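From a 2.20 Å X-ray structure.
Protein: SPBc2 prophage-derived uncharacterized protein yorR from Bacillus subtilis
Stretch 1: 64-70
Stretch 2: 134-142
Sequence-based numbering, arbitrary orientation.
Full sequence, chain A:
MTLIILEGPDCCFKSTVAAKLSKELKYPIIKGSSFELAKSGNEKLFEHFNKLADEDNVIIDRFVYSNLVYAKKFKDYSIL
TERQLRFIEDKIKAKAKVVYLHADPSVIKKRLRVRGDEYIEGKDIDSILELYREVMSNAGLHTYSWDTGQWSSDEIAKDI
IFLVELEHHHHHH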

ATOM      1  N   VAL A  64     -13.556   1.147 -13.068  1.00 17.35           N
ATOM      2  CA  VAL A  64     -12.707   1.975 -13.930  1.00 13.85           C
ATOM      3  C   VAL A  64     -12.176   3.254 -13.290  1.00 18.80           C
ATOM      4  O   VAL A  64     -11.078   3.693 -13.614  1.00 20.55           O
ATOM      5  CB  VAL A  64     -13.430   2.371 -15.264  1.00 20.05           C
ATOM      6  CG1 VAL A  64     -13.719   1.127 -16.107  1.00 17.41           C
ATOM      7  CG2 VAL A  64     -14.737   3.123 -14.962  1.00 12.49           C
ATOM      8  N   TYR A  65     -12.933   3.863 -12.391  1.00 12.71           N
ATOM      9  CA  TYR A  65     -12.457   5.092 -11.781  1.00 16.97           C
ATOM     10  C   TYR A  65     -11.330   4.847 -10.795  1.00 20.14           C
ATOM     11  O   TYR A  65     -10.349   5.587 -10.795  1.00 20.32           O
ATOM     12  CB  TYR A  65     -13.629   5.849 -11.161  1.00  8.77           C
ATOM     13  CG  TYR A  65     -14.652   6.187 -12.223  1.00 17.71           C
ATOM     14  CD1 TYR A  65     -14.318   7.017 -13.306  1.00 15.93           C
ATOM     15  CD2 TYR A  65     -15.918   5.605 -12.205  1.00 14.92           C
ATOM     16  CE1 TYR A  65     -15.216   7.244 -14.341  1.00  5.73           C
ATOM     17  CE2 TYR A  65     -16.821   5.824 -13.230  1.00  7.14           C
ATOM     18  CZ  TYR A  65     -16.471   6.637 -14.294  1.00 20.60           C
ATOM     19  OH  TYR A  65     -17.391   6.825 -15.306  1.00 15.06           O
ATOM     20  N   SER A  66     -11.439   3.806  -9.971  1.00 16.20           N
ATOM     21  CA  SER A  66     -10.355   3.505  -9.047  1.00 12.06           C
ATOM     22  C   SER A  66      -9.101   3.193  -9.867  1.00 13.78           C
ATOM     23  O   SER A  66      -7.991   3.459  -9.423  1.00 13.80           O
ATOM     24  CB  SER A  66     -10.693   2.296  -8.179  1.00 14.34           C
ATOM     25  OG  SER A  66     -11.846   2.526  -7.408  1.00 22.59           O
ATOM     26  N   ASN A  67      -9.272   2.617 -11.059  1.00 12.75           N
ATOM     27  CA  ASN A  67      -8.117   2.308 -11.889  1.00  9.80           C
ATOM     28  C   ASN A  67      -7.357   3.585 -12.220  1.00 13.90           C
ATOM     29  O   ASN A  67      -6.137   3.625 -12.116  1.00 19.94           O
ATOM     30  CB  ASN A  67      -8.519   1.616 -13.183  1.00 15.71           C
ATOM     31  CG  ASN A  67      -7.347   1.431 -14.117  1.00  6.48           C
ATOM     32  OD1 ASN A  67      -6.455   0.627 -13.866  1.00 18.52           O
ATOM     33  ND2 ASN A  67      -7.339   2.182 -15.198  1.00 12.77           N
ATOM     34  N   LEU A  68      -8.088   4.623 -12.612  1.00  9.77           N
ATOM     35  CA  LEU A  68      -7.495   5.911 -12.939  1.00 11.21           C
ATOM     36  C   LEU A  68      -6.721   6.526 -11.772  1.00 17.29           C
ATOM     37  O   LEU A  68      -5.712   7.205 -11.976  1.00 20.45           O
ATOM     38  CB  LEU A  68      -8.590   6.878 -13.395  1.00 12.79           C
ATOM     39  CG  LEU A  68      -8.883   6.888 -14.898  1.00 23.26           C
ATOM     40  CD1 LEU A  68      -8.933   5.472 -15.448  1.00 27.25           C
ATOM     41  CD2 LEU A  68     -10.207   7.612 -15.138  1.00 21.14           C
ATOM     42  N   VAL A  69      -7.198   6.282 -10.551  1.00 17.97           N
ATOM     43  CA  VAL A  69      -6.571   6.801  -9.331  1.00 15.13           C
ATOM     44  C   VAL A  69      -5.259   6.077  -9.018  1.00 22.45           C
ATOM     45  O   VAL A  69      -4.188   6.696  -8.951  1.00 20.90           O
ATOM     46  CB  VAL A  69      -7.542   6.646  -8.107  1.00 15.07           C
ATOM     47  CG1 VAL A  69      -6.823   6.933  -6.782  1.00  3.88           C
ATOM     48  CG2 VAL A  69      -8.729   7.582  -8.276  1.00 10.72           C
ATOM     49  N   TYR A  70      -5.348   4.759  -8.849  1.00 22.56           N
ATOM     50  CA  TYR A  70      -4.189   3.949  -8.504  1.00 22.39           C
ATOM     51  C   TYR A  70      -3.118   3.803  -9.570  1.00 26.03           C
ATOM     52  O   TYR A  70      -2.001   3.371  -9.272  1.00 23.95           O
ATOM     53  CB  TYR A  70      -4.658   2.574  -8.018  1.00 24.51           C
ATOM     54  CG  TYR A  70      -5.430   2.660  -6.718  1.00 34.16           C
ATOM     55  CD1 TYR A  70      -4.825   3.161  -5.563  1.00 27.97           C
ATOM     56  CD2 TYR A  70      -6.775   2.287  -6.649  1.00 28.95           C
ATOM     57  CE1 TYR A  70      -5.538   3.297  -4.373  1.00 40.85           C
ATOM     58  CE2 TYR A  70      -7.498   2.418  -5.458  1.00 38.17           C
ATOM     59  CZ  TYR A  70      -6.873   2.926  -4.326  1.00 34.74           C
ATOM     60  OH  TYR A  70      -7.582   3.083  -3.155  1.00 40.19           O
TER
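Stretch 2, residues 134-142: EVMSNAGLH

What forms the apolar centre of the contact? Val-135 has its CA-to-CB bond pointing toward stretch 1, and Val-135 CA lies 6.6 Å from Tyr-65 CA. Its CG2 packs 3.6 Å from Leu-68 CD2 and 3.9 Å from Tyr-65 CD1, the latter at the ring edge, while Val-135 CG1 lies 3.7 Å from Val-69 CG2. One branched residue thus touches three side chains, Tyr-65 and, one turn on, Leu-68 and Val-69.

How does the next residue join in? Met-136, a selenomethionine, leaves its backbone sideways, but the m, m, m rotamer brings its end nearer: SE lies 3.8 Å from Tyr-65 CB. The selenium also sits 4.6 Å from the ring centroid, in an oblique approach.

Where does the backbone go from there? Stretch 2 is helical through Ser-137; Asn-138 then leaves helical geometry, its ND2 donating to Glu-134 O at 3.0 Å. The chain that follows runs out along the tyrosine, with Ala-139 CB 4.0 Å from Tyr-65 CE1. From end to end, stretch 2 runs nearly opposite to stretch 1.

What happens at the polar edge? Tyr-65 OH comes within 3.9 Å of Leu-141 CD1 and 4.2 Å of Gly-140 N, yet no hydrogen bond crosses between the stretches. The hydroxyl finds its hydrogen bond elsewhere in the structure; between the stretches there is only packing.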

ATOM      1  N   GLU A 134     -11.316  14.453  -8.075  1.00 31.00           N
ATOM      2  CA  GLU A 134     -11.051  14.921  -9.432  1.00 36.73           C
ATOM      3  C   GLU A 134     -11.508  13.938 -10.507  1.00 33.60           C
ATOM      4  O   GLU A 134     -12.131  14.335 -11.494  1.00 34.88           O
ATOM      5  CB  GLU A 134      -9.558  15.213  -9.595  1.00 45.90           C
ATOM      6  CG  GLU A 134      -9.214  16.135 -10.758  1.00 58.22           C
ATOM      7  CD  GLU A 134      -7.728  16.477 -10.814  1.00 64.33           C
ATOM      8  OE1 GLU A 134      -7.361  17.420 -11.549  1.00 68.24           O
ATOM      9  OE2 GLU A 134      -6.928  15.801 -10.127  1.00 64.75           O
ATOM     10  N   VAL A 135     -11.205  12.658 -10.321  1.00 33.54           N
ATOM     11  CA  VAL A 135     -11.610  11.658 -11.299  1.00 29.63           C
ATOM     12  C   VAL A 135     -13.131  11.494 -11.311  1.00 28.05           C
ATOM     13  O   VAL A 135     -13.719  11.262 -12.367  1.00 25.63           O
ATOM     14  CB  VAL A 135     -10.944  10.280 -11.030  1.00 30.06           C
ATOM     15  CG1 VAL A 135     -11.341   9.760  -9.664  1.00 33.63           C
ATOM     16  CG2 VAL A 135     -11.365   9.280 -12.105  1.00 27.67           C
HETATM   17  N   MSE A 136     -13.770  11.619 -10.147  1.00 20.48           N
HETATM   18  CA  MSE A 136     -15.228  11.492 -10.085  1.00 24.39           C
HETATM   19  C   MSE A 136     -15.922  12.708 -10.693  1.00 21.48           C
HETATM   20  O   MSE A 136     -16.932  12.574 -11.374  1.00 24.65           O
HETATM   21  CB  MSE A 136     -15.719  11.297  -8.643  1.00 29.01           C
HETATM   22  CG  MSE A 136     -15.298   9.984  -7.989  1.00 32.41           C
HETATM   23 SE   MSE A 136     -15.512   8.398  -9.101  1.00 47.12          SE
HETATM   24  CE  MSE A 136     -17.442   8.300  -9.197  1.00 19.02           C
ATOM     25  N   SER A 137     -15.386  13.895 -10.435  1.00 29.07           N
ATOM     26  CA  SER A 137     -15.964  15.114 -10.984  1.00 33.77           C
ATOM     27  C   SER A 137     -15.866  15.049 -12.494  1.00 35.55           C
ATOM     28  O   SER A 137     -16.730  15.556 -13.214  1.00 40.19           O
ATOM     29  CB  SER A 137     -15.201  16.340 -10.489  1.00 33.59           C
ATOM     30  OG  SER A 137     -15.286  16.450  -9.082  1.00 45.30           O
ATOM     31  N   ASN A 138     -14.804  14.412 -12.971  1.00 31.66           N
ATOM     32  CA  ASN A 138     -14.578  14.289 -14.403  1.00 31.27           C
ATOM     33  C   ASN A 138     -15.206  13.074 -15.053  1.00 29.12           C
ATOM     34  O   ASN A 138     -14.974  12.800 -16.236  1.00 27.63           O
ATOM     35  CB  ASN A 138     -13.085  14.309 -14.683  1.00 33.75           C
ATOM     36  CG  ASN A 138     -12.566  15.701 -14.825  1.00 32.73           C
ATOM     37  OD1 ASN A 138     -12.591  16.275 -15.917  1.00 35.84           O
ATOM     38  ND2 ASN A 138     -12.122  16.280 -13.717  1.00 31.09           N
ATOM     39  N   ALA A 139     -16.007  12.354 -14.277  1.00 20.03           N
ATOM     40  CA  ALA A 139     -16.684  11.168 -14.780  1.00 30.03           C
ATOM     41  C   ALA A 139     -17.614  11.540 -15.925  1.00 26.78           C
ATOM     42  O   ALA A 139     -18.294  12.567 -15.874  1.00 30.01           O
ATOM     43  CB  ALA A 139     -17.475  10.509 -13.667  1.00 20.41           C
ATOM     44  N   GLY A 140     -17.627  10.707 -16.959  1.00 27.69           N
ATOM     45  CA  GLY A 140     -18.488  10.950 -18.102  1.00 28.56           C
ATOM     46  C   GLY A 140     -19.895  10.442 -17.838  1.00 34.99           C
ATOM     47  O   GLY A 140     -20.777  10.531 -18.694  1.00 38.54           O
ATOM     48  N   LEU A 141     -20.102   9.898 -16.644  1.00 32.72           N
ATOM     49  CA  LEU A 141     -21.400   9.378 -16.243  1.00 29.17           C
ATOM     50  C   LEU A 141     -21.857  10.118 -15.001  1.00 27.23           C
ATOM     51  O   LEU A 141     -21.036  10.569 -14.207  1.00 31.65           O
ATOM     52  CB  LEU A 141     -21.305   7.883 -15.926  1.00 28.86           C
ATOM     53  CG  LEU A 141     -21.243   6.917 -17.108  1.00 32.71           C
ATOM     54  CD1 LEU A 141     -20.815   5.534 -16.645  1.00 24.19           C
ATOM     55  CD2 LEU A 141     -22.602   6.865 -17.772  1.00 25.57           C
ATOM     56  N   HIS A 142     -23.170  10.247 -14.847  1.00 31.38           N
ATOM     57  CA  HIS A 142     -23.754  10.905 -13.687  1.00 25.99           C
ATOM     58  C   HIS A 142     -23.321  10.056 -12.503  1.00 30.26           C
ATOM     59  O   HIS A 142     -23.260   8.834 -12.618  1.00 35.87           O
ATOM     60  CB  HIS A 142     -25.284  10.905 -13.805  1.00 31.85           C
ATOM     61  CG  HIS A 142     -25.980  11.679 -12.727  1.00 37.50           C
ATOM     62  ND1 HIS A 142     -26.037  11.252 -11.418  1.00 41.27           N
ATOM     63  CD2 HIS A 142     -26.644  12.859 -12.767  1.00 41.33           C
ATOM     64  CE1 HIS A 142     -26.705  12.136 -10.697  1.00 41.14           C
ATOM     65  NE2 HIS A 142     -27.084  13.122 -11.491  1.00 41.19           N
TER